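Low molecular weight phosphotyrosine phosphatase family protein (Streptococcus pyogenes, PDB 5GOT) probably hydrolyses phosphotyrosine in proteins to tyrosine and phosphate, as a low molecular weight protein tyrosine phosphatase. Local coordinates at residues T51-I54 with L55-Q59; G84-S87 with D88-K91; D121-E124 with T125-V129. All coordinates share one frame; numbering follows the deposited sequence.

Contact 1: T51-I54 with L55-Q59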
ATOM      1  N   THR A  51      -3.178  -5.842  11.616  1.00 23.16           N
ATOM      2  CA  THR A  51      -3.041  -4.486  11.086  1.00 23.00           C
ATOM      3  C   THR A  51      -3.965  -3.512  11.817  1.00 22.49           C
ATOM      4  O   THR A  51      -3.550  -2.401  12.168  1.00 25.83           O
ATOM      5  CB  THR A  51      -3.299  -4.489   9.573  1.00 24.40           C
ATOM      6  OG1 THR A  51      -2.263  -5.253   8.939  1.00 22.07           O
ATOM      7  CG2 THR A  51      -3.263  -3.056   9.001  1.00 21.12           C
ATOM      8  N   GLN A  52      -5.203  -3.920  12.094  1.00 24.07           N
ATOM      9  CA  GLN A  52      -6.103  -3.058  12.858  1.00 25.64           C
ATOM     10  C   GLN A  52      -5.499  -2.707  14.212  1.00 27.96           C
ATOM     11  O   GLN A  52      -5.461  -1.533  14.608  1.00 28.85           O
ATOM     12  CB  GLN A  52      -7.467  -3.740  13.029  1.00 28.71           C
ATOM     13  CG  GLN A  52      -8.242  -3.910  11.727  1.00 27.06           C
ATOM     14  CD  GLN A  52      -9.743  -3.996  11.955  1.00 28.14           C
ATOM     15  OE1 GLN A  52     -10.316  -3.199  12.693  1.00 30.17           O
ATOM     16  NE2 GLN A  52     -10.381  -4.961  11.323  1.00 28.27           N
ATOM     17  N   SER A  53      -5.004  -3.716  14.931  1.00 25.43           N
ATOM     18  CA  SER A  53      -4.410  -3.476  16.243  1.00 27.41           C
ATOM     19  C   SER A  53      -3.232  -2.516  16.152  1.00 31.02           C
ATOM     20  O   SER A  53      -3.097  -1.597  16.972  1.00 29.01           O
ATOM     21  CB  SER A  53      -3.969  -4.799  16.861  1.00 30.05           C
ATOM     22  OG  SER A  53      -3.297  -4.568  18.085  1.00 38.80           O
ATOM     23  N   ILE A  54      -2.363  -2.716  15.163  1.00 26.62           N
ATOM     24  CA  ILE A  54      -1.225  -1.823  14.991  1.00 27.31           C
ATOM     25  C   ILE A  54      -1.696  -0.392  14.764  1.00 27.35           C
ATOM     26  O   ILE A  54      -1.185   0.549  15.385  1.00 31.40           O
ATOM     27  CB  ILE A  54      -0.329  -2.322  13.843  1.00 28.33           C
ATOM     28  CG1 ILE A  54       0.824  -3.118  14.433  1.00 29.06           C
ATOM     29  CG2 ILE A  54       0.161  -1.175  12.989  1.00 30.15           C
ATOM     30  CD1 ILE A  54       1.715  -2.302  15.353  1.00 27.50           C
ATOM     31  N   LEU A  55      -2.684  -0.204  13.878  1.00 30.71           N
ATOM     32  CA  LEU A  55      -3.112   1.150  13.539  1.00 29.64           C
ATOM     33  C   LEU A  55      -3.754   1.838  14.741  1.00 35.34           C
ATOM     34  O   LEU A  55      -3.541   3.037  14.966  1.00 36.49           O
ATOM     35  CB  LEU A  55      -4.074   1.125  12.342  1.00 29.81           C
ATOM     36  CG  LEU A  55      -3.572   0.611  10.974  1.00 28.34           C
ATOM     37  CD1 LEU A  55      -4.729   0.441  10.006  1.00 27.80           C
ATOM     38  CD2 LEU A  55      -2.505   1.514  10.356  1.00 25.50           C
ATOM     39  N   LYS A  56      -4.540   1.097  15.527  1.00 35.85           N
ATOM     40  CA  LYS A  56      -5.117   1.672  16.738  1.00 34.49           C
ATOM     41  C   LYS A  56      -4.021   2.078  17.715  1.00 35.73           C
ATOM     42  O   LYS A  56      -4.051   3.181  18.273  1.00 43.09           O
ATOM     43  CB  LYS A  56      -6.078   0.678  17.391  1.00 32.82           C
ATOM     44  CG  LYS A  56      -7.365   0.392  16.614  1.00 38.15           C
ATOM     45  CD  LYS A  56      -8.366  -0.322  17.537  1.00 42.59           C
ATOM     46  CE  LYS A  56      -9.547  -0.925  16.798  1.00 43.59           C
ATOM     47  NZ  LYS A  56      -9.664  -2.396  17.037  1.00 41.01           N
ATOM     48  N   THR A  57      -3.031   1.200  17.912  1.00 34.83           N
ATOM     49  CA  THR A  57      -1.951   1.467  18.862  1.00 32.45           C
ATOM     50  C   THR A  57      -1.228   2.765  18.535  1.00 38.18           C
ATOM     51  O   THR A  57      -0.859   3.530  19.438  1.00 35.32           O
ATOM     52  CB  THR A  57      -0.966   0.299  18.866  1.00 31.85           C
ATOM     53  OG1 THR A  57      -1.609  -0.863  19.387  1.00 32.22           O
ATOM     54  CG2 THR A  57       0.261   0.616  19.710  1.00 35.87           C
ATOM     55  N   TYR A  58      -1.006   3.032  17.252  1.00 37.90           N
ATOM     56  CA  TYR A  58      -0.324   4.245  16.844  1.00 36.38           C
ATOM     57  C   TYR A  58      -1.295   5.354  16.456  1.00 38.21           C
ATOM     58  O   TYR A  58      -0.868   6.376  15.914  1.00 39.26           O
ATOM     59  CB  TYR A  58       0.657   3.927  15.712  1.00 35.35           C
ATOM     60  CG  TYR A  58       1.820   3.095  16.212  1.00 33.00           C
ATOM     61  CD1 TYR A  58       2.889   3.692  16.865  1.00 32.91           C
ATOM     62  CD2 TYR A  58       1.832   1.715  16.067  1.00 32.24           C
ATOM     63  CE1 TYR A  58       3.951   2.940  17.344  1.00 38.63           C
ATOM     64  CE2 TYR A  58       2.892   0.951  16.536  1.00 31.74           C
ATOM     65  CZ  TYR A  58       3.946   1.571  17.183  1.00 34.73           C
ATOM     66  OH  TYR A  58       5.010   0.836  17.661  1.00 39.44           O
ATOM     67  N   GLN A  59      -2.586   5.184  16.747  1.00 41.31           N
ATOM     68  CA  GLN A  59      -3.587   6.226  16.525  1.00 41.37           C
ATOM     69  C   GLN A  59      -3.581   6.686  15.068  1.00 42.36           C
ATOM     70  O   GLN A  59      -3.531   7.880  14.760  1.00 42.20           O
ATOM     71  CB  GLN A  59      -3.365   7.410  17.471  1.00 46.24           C
ATOM     72  CG  GLN A  59      -3.252   7.030  18.939  1.00 46.43           C
ATOM     73  CD  GLN A  59      -3.112   8.245  19.837  1.00 54.07           C
ATOM     74  OE1 GLN A  59      -2.041   8.502  20.394  1.00 58.53           O
ATOM     75  NE2 GLN A  59      -4.197   9.001  19.983  1.00 57.47           N
TER
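Ser53 O is gripped twice by Thr57. The amide, Thr57 N, reaches Ser53 O at 3.0 Å, and the hydroxyl, Thr57 OG1, donates to Ser53 O at 2.9 Å. The two donors come from opposite faces of the carbonyl plane, and the hydroxyl stands 37° out of it. Thr57 OG1 can reach back because it sits beside its own backbone N, anti to the carbonyl carbon (chi1 -66°). The hydroxyl of an exposed residue is thereby satisfied by its own helix. Tyr58 N closes the next turn with a bond of 3.1 Å to Ile54 O. The same carbonyl oxygen lies at the edge of the Tyr58 ring, near its plane, 3.3 Å from Tyr58 CD2. Ile54 and Tyr58 run side by side and point the same way. Ile54 CD1 meets the ring edge in plane, 3.7 Å from Tyr58 CE2. Thr57 CG2 lies over one face of that ring, offset toward the rim. This is the end of helix 49-57, finished by a Schellman motif. Gln59, with positive phi, is its C-prime residue; Gln59 N bonds to Lys56 O, and Ile60 N to Leu55 O. On the buried side, Thr51 and Leu55 also lie alongside each other. Their methyls Thr51 CG2 and Leu55 CD1 are 3.9 Å apart, and Leu55 N donates to Thr51 O at 2.9 Å. Thr51 OG1 is hydrogen-bonded to Cys13 O. Helix 14-23 backs this side through Met17 and Val21, while Phe122 and Tyr126 of helix 122-140 pack on Ile54. Tyr58 OH is hydrogen-bonded to Glu123 OE1.

Contact 2: G84-S87 with D88-K91; sequences GMDS and DNVK
Asp86 and Asn89 exchange two side chain-to-backbone hydrogen bonds, a capping box at the start of helix 87-96. Asn89 N donates to Asp86 OD1 at 3.0 Å, with an N-H...O angle of 159°, and meets the oxygen nearly along its C-O bond. In return Asp86 N donates to Asn89 OD1 at 3.0 Å, less straight at 139° and tilted from the amide carbonyl plane. Asp86 CG is folded between its backbone N and carbonyl carbon (chi1 68°), which turns the carboxylate over the helix start. The two side chains cross at about a right angle, yet their flat ends are nearly parallel. Main-chain bonds begin the helix: Val90 N to Asp86 O, and Lys91 N to Ser87 O at 2.9 Å. Apolar contact is slight. Asn89 CB lies 4.0 Å from Gly84 CA at the end of strand 81-84. Val90 CG2 is also near Gly84 CA, and Val90 packs on strand 105-107. Asp88 OD2, a like charge, stands 4.2 Å from Asp86 OD1. A water joins Asp86 OD2 and Asn89 ND2 weakly. Asp86 OD2 also salt-bridges Arg14 NH1. Arg14 fits the arginine of the family's CX5R P-loop, so the capped Asp86 probably helps position it for phosphate.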
ATOM      1  N   GLY A  84       3.816  -2.758  -5.088  1.00 19.37           N
ATOM      2  CA  GLY A  84       3.669  -4.065  -4.477  1.00 18.89           C
ATOM      3  C   GLY A  84       4.530  -4.174  -3.227  1.00 19.21           C
ATOM      4  O   GLY A  84       5.624  -3.621  -3.153  1.00 17.96           O
ATOM      5  N   MET A  85       4.006  -4.887  -2.220  1.00 18.66           N
ATOM      6  CA  MET A  85       4.671  -4.902  -0.924  1.00 19.39           C
ATOM      7  C   MET A  85       5.888  -5.821  -0.888  1.00 20.36           C
ATOM      8  O   MET A  85       6.780  -5.603  -0.058  1.00 22.40           O
ATOM      9  CB  MET A  85       3.657  -5.264   0.179  1.00 19.04           C
ATOM     10  CG  MET A  85       2.489  -4.268   0.276  1.00 17.64           C
ATOM     11  SD  MET A  85       2.976  -2.503   0.379  1.00 21.60           S
ATOM     12  CE  MET A  85       3.775  -2.480   1.999  1.00 20.85           C
ATOM     13  N   ASP A  86       5.958  -6.833  -1.757  1.00 20.77           N
ATOM     14  CA  ASP A  86       7.171  -7.629  -1.913  1.00 23.76           C
ATOM     15  C   ASP A  86       7.285  -8.053  -3.373  1.00 24.75           C
ATOM     16  O   ASP A  86       6.392  -7.803  -4.184  1.00 20.88           O
ATOM     17  CB  ASP A  86       7.215  -8.840  -0.945  1.00 29.86           C
ATOM     18  CG  ASP A  86       6.160  -9.931  -1.256  1.00 28.76           C
ATOM     19  OD1 ASP A  86       5.723 -10.092  -2.414  1.00 27.14           O
ATOM     20  OD2 ASP A  86       5.789 -10.673  -0.312  1.00 30.80           O
ATOM     21  N   SER A  87       8.401  -8.715  -3.700  1.00 25.07           N
ATOM     22  CA  SER A  87       8.697  -9.018  -5.097  1.00 28.66           C
ATOM     23  C   SER A  87       7.680  -9.977  -5.698  1.00 31.88           C
ATOM     24  O   SER A  87       7.439  -9.937  -6.910  1.00 31.36           O
ATOM     25  CB  SER A  87      10.105  -9.596  -5.227  1.00 30.84           C
ATOM     26  OG  SER A  87      10.185 -10.851  -4.586  1.00 37.36           O
ATOM     27  N   ASP A  88       7.092 -10.860  -4.885  1.00 32.07           N
ATOM     28  CA  ASP A  88       6.023 -11.719  -5.395  1.00 32.24           C
ATOM     29  C   ASP A  88       4.838 -10.894  -5.872  1.00 26.44           C
ATOM     30  O   ASP A  88       4.255 -11.183  -6.925  1.00 26.77           O
ATOM     31  CB  ASP A  88       5.562 -12.716  -4.328  1.00 31.09           C
ATOM     32  CG  ASP A  88       6.628 -13.738  -3.969  1.00 39.69           C
ATOM     33  OD1 ASP A  88       7.403 -14.131  -4.867  1.00 42.15           O
ATOM     34  OD2 ASP A  88       6.673 -14.155  -2.786  1.00 39.62           O
ATOM     35  N   ASN A  89       4.440  -9.880  -5.093  1.00 24.78           N
ATOM     36  CA  ASN A  89       3.335  -9.032  -5.535  1.00 25.75           C
ATOM     37  C   ASN A  89       3.685  -8.339  -6.837  1.00 26.80           C
ATOM     38  O   ASN A  89       2.840  -8.198  -7.729  1.00 25.64           O
ATOM     39  CB  ASN A  89       2.989  -7.984  -4.475  1.00 22.46           C
ATOM     40  CG  ASN A  89       2.794  -8.574  -3.107  1.00 25.50           C
ATOM     41  OD1 ASN A  89       3.254  -8.007  -2.109  1.00 23.62           O
ATOM     42  ND2 ASN A  89       2.094  -9.708  -3.040  1.00 24.98           N
ATOM     43  N   VAL A  90       4.936  -7.895  -6.960  1.00 24.58           N
ATOM     44  CA  VAL A  90       5.359  -7.184  -8.159  1.00 22.01           C
ATOM     45  C   VAL A  90       5.272  -8.094  -9.378  1.00 25.93           C
ATOM     46  O   VAL A  90       4.724  -7.710 -10.422  1.00 30.16           O
ATOM     47  CB  VAL A  90       6.779  -6.613  -7.967  1.00 23.86           C
ATOM     48  CG1 VAL A  90       7.370  -6.205  -9.313  1.00 26.16           C
ATOM     49  CG2 VAL A  90       6.728  -5.409  -7.038  1.00 19.70           C
ATOM     50  N   LYS A  91       5.801  -9.318  -9.264  1.00 29.37           N
ATOM     51  CA  LYS A  91       5.771 -10.254 -10.388  1.00 33.50           C
ATOM     52  C   LYS A  91       4.341 -10.576 -10.790  1.00 33.66           C
ATOM     53  O   LYS A  91       3.995 -10.557 -11.976  1.00 36.36           O
ATOM     54  CB  LYS A  91       6.506 -11.551 -10.034  1.00 38.57           C
ATOM     55  CG  LYS A  91       7.965 -11.401  -9.672  1.00 41.21           C
ATOM     56  CD  LYS A  91       8.530 -12.728  -9.160  1.00 44.31           C
ATOM     57  CE  LYS A  91       9.734 -12.518  -8.231  1.00 44.81           C
ATOM     58  NZ  LYS A  91      10.825 -11.758  -8.905  1.00 47.07           N
TER
HETATM   59  O   HOH W   1       2.830 -12.103  -0.790  1.00 29.85           O

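Contact 3: D121-E124 with T125-V129; sequences DFEE and TYQLV
Successive amides from Thr125 to Leu128 donate to the carbonyls four residues back, from Asp121 to Glu124, and so form the first turns of helix 122-140. Asp121 O takes a second donor: Thr125 OG1 bonds to it at 3.1 Å, from above the carbonyl plane, while Thr125 N, at 3.2 Å, lies in that plane. With chi1 at -55° the hydroxyl of Thr125, not the methyl, faces back toward the N-cap. This gives the buried OG1 an acceptor in its own chain turn. Asp121 is the N-cap. Its OD1 accepts from Glu124 N at 3.0 Å, a nearly straight bond of 177° that meets the carboxylate from well above its plane. Glu123 and Gln127, one turn apart, are joined at their ends. Gln127 NE2 donates to Glu123 OE2 at 2.6 Å, which is short for such a bond. The carboxylate oxygen lies close to the amide plane of Gln127, but the donor stands above the plane of the carboxylate. Glu123 leaves the backbone with CG anti to N and then bends at chi2 (69°), which brings its carboxylate up the helix to the amide. Its other oxygen, OE1, is held by the end of helix 49-57. Gln127 NE2 also lies at the edge of the Tyr126 ring, in plane. Glu124 and Leu128 run side by side, with Glu124 CG 3.8 Å from Leu128 CD1, and both lean on Pro114. Thr125 touches Arg14 and Met17 of helix 14-23. Phe122 meets the His48 ring, and Tyr126 stacks on Tyr58.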
ATOM      1  N   ASP A 121       4.678 -10.545  13.166  1.00 24.17           N
ATOM      2  CA  ASP A 121       5.290  -9.404  13.845  1.00 20.94           C
ATOM      3  C   ASP A 121       4.799  -8.122  13.173  1.00 21.42           C
ATOM      4  O   ASP A 121       5.471  -7.539  12.316  1.00 21.74           O
ATOM      5  CB  ASP A 121       6.799  -9.524  13.812  1.00 25.73           C
ATOM      6  CG  ASP A 121       7.478  -8.485  14.655  1.00 23.82           C
ATOM      7  OD1 ASP A 121       6.815  -7.506  15.058  1.00 22.98           O
ATOM      8  OD2 ASP A 121       8.679  -8.656  14.919  1.00 29.68           O
ATOM      9  N   PHE A 122       3.615  -7.666  13.581  1.00 23.04           N
ATOM     10  CA  PHE A 122       3.038  -6.480  12.956  1.00 23.55           C
ATOM     11  C   PHE A 122       3.719  -5.195  13.410  1.00 25.02           C
ATOM     12  O   PHE A 122       3.563  -4.163  12.753  1.00 23.81           O
ATOM     13  CB  PHE A 122       1.538  -6.416  13.229  1.00 23.93           C
ATOM     14  CG  PHE A 122       0.763  -7.461  12.486  1.00 25.25           C
ATOM     15  CD1 PHE A 122       0.681  -8.755  12.975  1.00 21.54           C
ATOM     16  CD2 PHE A 122       0.152  -7.159  11.275  1.00 22.20           C
ATOM     17  CE1 PHE A 122      -0.029  -9.727  12.278  1.00 25.79           C
ATOM     18  CE2 PHE A 122      -0.552  -8.126  10.574  1.00 23.16           C
ATOM     19  CZ  PHE A 122      -0.635  -9.412  11.075  1.00 22.82           C
ATOM     20  N   GLU A 123       4.466  -5.239  14.514  1.00 21.67           N
ATOM     21  CA  GLU A 123       5.288  -4.099  14.907  1.00 24.67           C
ATOM     22  C   GLU A 123       6.417  -3.865  13.910  1.00 22.55           C
ATOM     23  O   GLU A 123       6.631  -2.735  13.459  1.00 24.18           O
ATOM     24  CB  GLU A 123       5.847  -4.326  16.310  1.00 25.06           C
ATOM     25  CG  GLU A 123       6.943  -3.351  16.711  1.00 28.25           C
ATOM     26  CD  GLU A 123       6.435  -1.942  16.908  1.00 28.46           C
ATOM     27  OE1 GLU A 123       5.208  -1.757  17.006  1.00 26.96           O
ATOM     28  OE2 GLU A 123       7.269  -1.015  16.972  1.00 30.58           O
ATOM     29  N   GLU A 124       7.162  -4.923  13.569  1.00 23.21           N
ATOM     30  CA  GLU A 124       8.170  -4.829  12.514  1.00 26.26           C
ATOM     31  C   GLU A 124       7.556  -4.313  11.221  1.00 27.78           C
ATOM     32  O   GLU A 124       8.133  -3.450  10.547  1.00 24.73           O
ATOM     33  CB  GLU A 124       8.833  -6.190  12.277  1.00 26.11           C
ATOM     34  CG  GLU A 124       9.867  -6.188  11.114  1.00 32.08           C
ATOM     35  CD  GLU A 124      10.585  -7.533  10.911  1.00 35.92           C
ATOM     36  OE1 GLU A 124       9.920  -8.599  10.880  1.00 35.94           O
ATOM     37  OE2 GLU A 124      11.828  -7.526  10.776  1.00 46.79           O
ATOM     38  N   THR A 125       6.378  -4.840  10.861  1.00 24.34           N
ATOM     39  CA  THR A 125       5.683  -4.398   9.655  1.00 21.99           C
ATOM     40  C   THR A 125       5.395  -2.909   9.716  1.00 24.83           C
ATOM     41  O   THR A 125       5.641  -2.168   8.753  1.00 25.69           O
ATOM     42  CB  THR A 125       4.370  -5.176   9.475  1.00 23.29           C
ATOM     43  OG1 THR A 125       4.629  -6.584   9.482  1.00 22.70           O
ATOM     44  CG2 THR A 125       3.689  -4.795   8.159  1.00 20.54           C
ATOM     45  N   TYR A 126       4.862  -2.451  10.846  1.00 22.81           N
ATOM     46  CA  TYR A 126       4.518  -1.044  10.967  1.00 23.34           C
ATOM     47  C   TYR A 126       5.750  -0.170  10.796  1.00 23.17           C
ATOM     48  O   TYR A 126       5.725   0.807  10.041  1.00 27.78           O
ATOM     49  CB  TYR A 126       3.844  -0.770  12.311  1.00 26.31           C
ATOM     50  CG  TYR A 126       3.660   0.705  12.557  1.00 25.84           C
ATOM     51  CD1 TYR A 126       2.647   1.406  11.931  1.00 24.90           C
ATOM     52  CD2 TYR A 126       4.525   1.402  13.393  1.00 29.67           C
ATOM     53  CE1 TYR A 126       2.495   2.763  12.127  1.00 29.54           C
ATOM     54  CE2 TYR A 126       4.371   2.763  13.597  1.00 31.08           C
ATOM     55  CZ  TYR A 126       3.356   3.433  12.957  1.00 28.13           C
ATOM     56  OH  TYR A 126       3.193   4.779  13.160  1.00 35.11           O
ATOM     57  N   GLN A 127       6.843  -0.506  11.488  1.00 24.31           N
ATOM     58  CA  GLN A 127       8.039   0.333  11.412  1.00 25.37           C
ATOM     59  C   GLN A 127       8.565   0.413   9.983  1.00 24.79           C
ATOM     60  O   GLN A 127       8.978   1.485   9.526  1.00 24.74           O
ATOM     61  CB  GLN A 127       9.131  -0.190  12.350  1.00 26.41           C
ATOM     62  CG  GLN A 127       8.755  -0.235  13.836  1.00 27.54           C
ATOM     63  CD  GLN A 127       8.387   1.133  14.405  1.00 34.12           C
ATOM     64  OE1 GLN A 127       8.787   2.177  13.879  1.00 33.30           O
ATOM     65  NE2 GLN A 127       7.621   1.132  15.491  1.00 36.63           N
ATOM     66  N   LEU A 128       8.555  -0.708   9.256  1.00 22.06           N
ATOM     67  CA  LEU A 128       9.057  -0.691   7.878  1.00 25.88           C
ATOM     68  C   LEU A 128       8.093   0.001   6.926  1.00 24.51           C
ATOM     69  O   LEU A 128       8.527   0.646   5.959  1.00 23.88           O
ATOM     70  CB  LEU A 128       9.337  -2.117   7.415  1.00 22.54           C
ATOM     71  CG  LEU A 128      10.474  -2.713   8.235  1.00 31.28           C
ATOM     72  CD1 LEU A 128      10.601  -4.204   8.010  1.00 36.43           C
ATOM     73  CD2 LEU A 128      11.772  -1.991   7.893  1.00 29.95           C
ATOM     74  N   VAL A 129       6.787  -0.143   7.158  1.00 23.37           N
ATOM     75  CA  VAL A 129       5.805   0.533   6.318  1.00 23.76           C
ATOM     76  C   VAL A 129       5.868   2.031   6.550  1.00 24.57           C
ATOM     77  O   VAL A 129       5.773   2.835   5.616  1.00 24.27           O
ATOM     78  CB  VAL A 129       4.404  -0.024   6.617  1.00 21.35           C
ATOM     79  CG1 VAL A 129       3.320   0.923   6.112  1.00 20.74           C
ATOM     80  CG2 VAL A 129       4.266  -1.386   5.999  1.00 21.07           C
TER

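How the contacts relate
Contacts 1 and 3 belong together: they touch, their centres are 11 Å apart, and they join helices 49-57 and 122-140. Contact 1 is the end of its helix and contact 3 the start of its own. Contact 2 lies on the opposite side of the chain's centre from contact 1, at the junction of the parallel sheet with helix 87-96. It reaches contact 3 through Met85 CE and Val129 CG2, 4.2 Å apart. Contacts 1 and 2 are each part buried, part exposed; contact 3 has no fully exposed touching residue. Both helix starts use an aspartate cap, but only contact 2 has the reciprocal bond. Its aspartate also holds the probable P-loop arginine, whereas contacts 1 and 3 serve helix-to-helix packing.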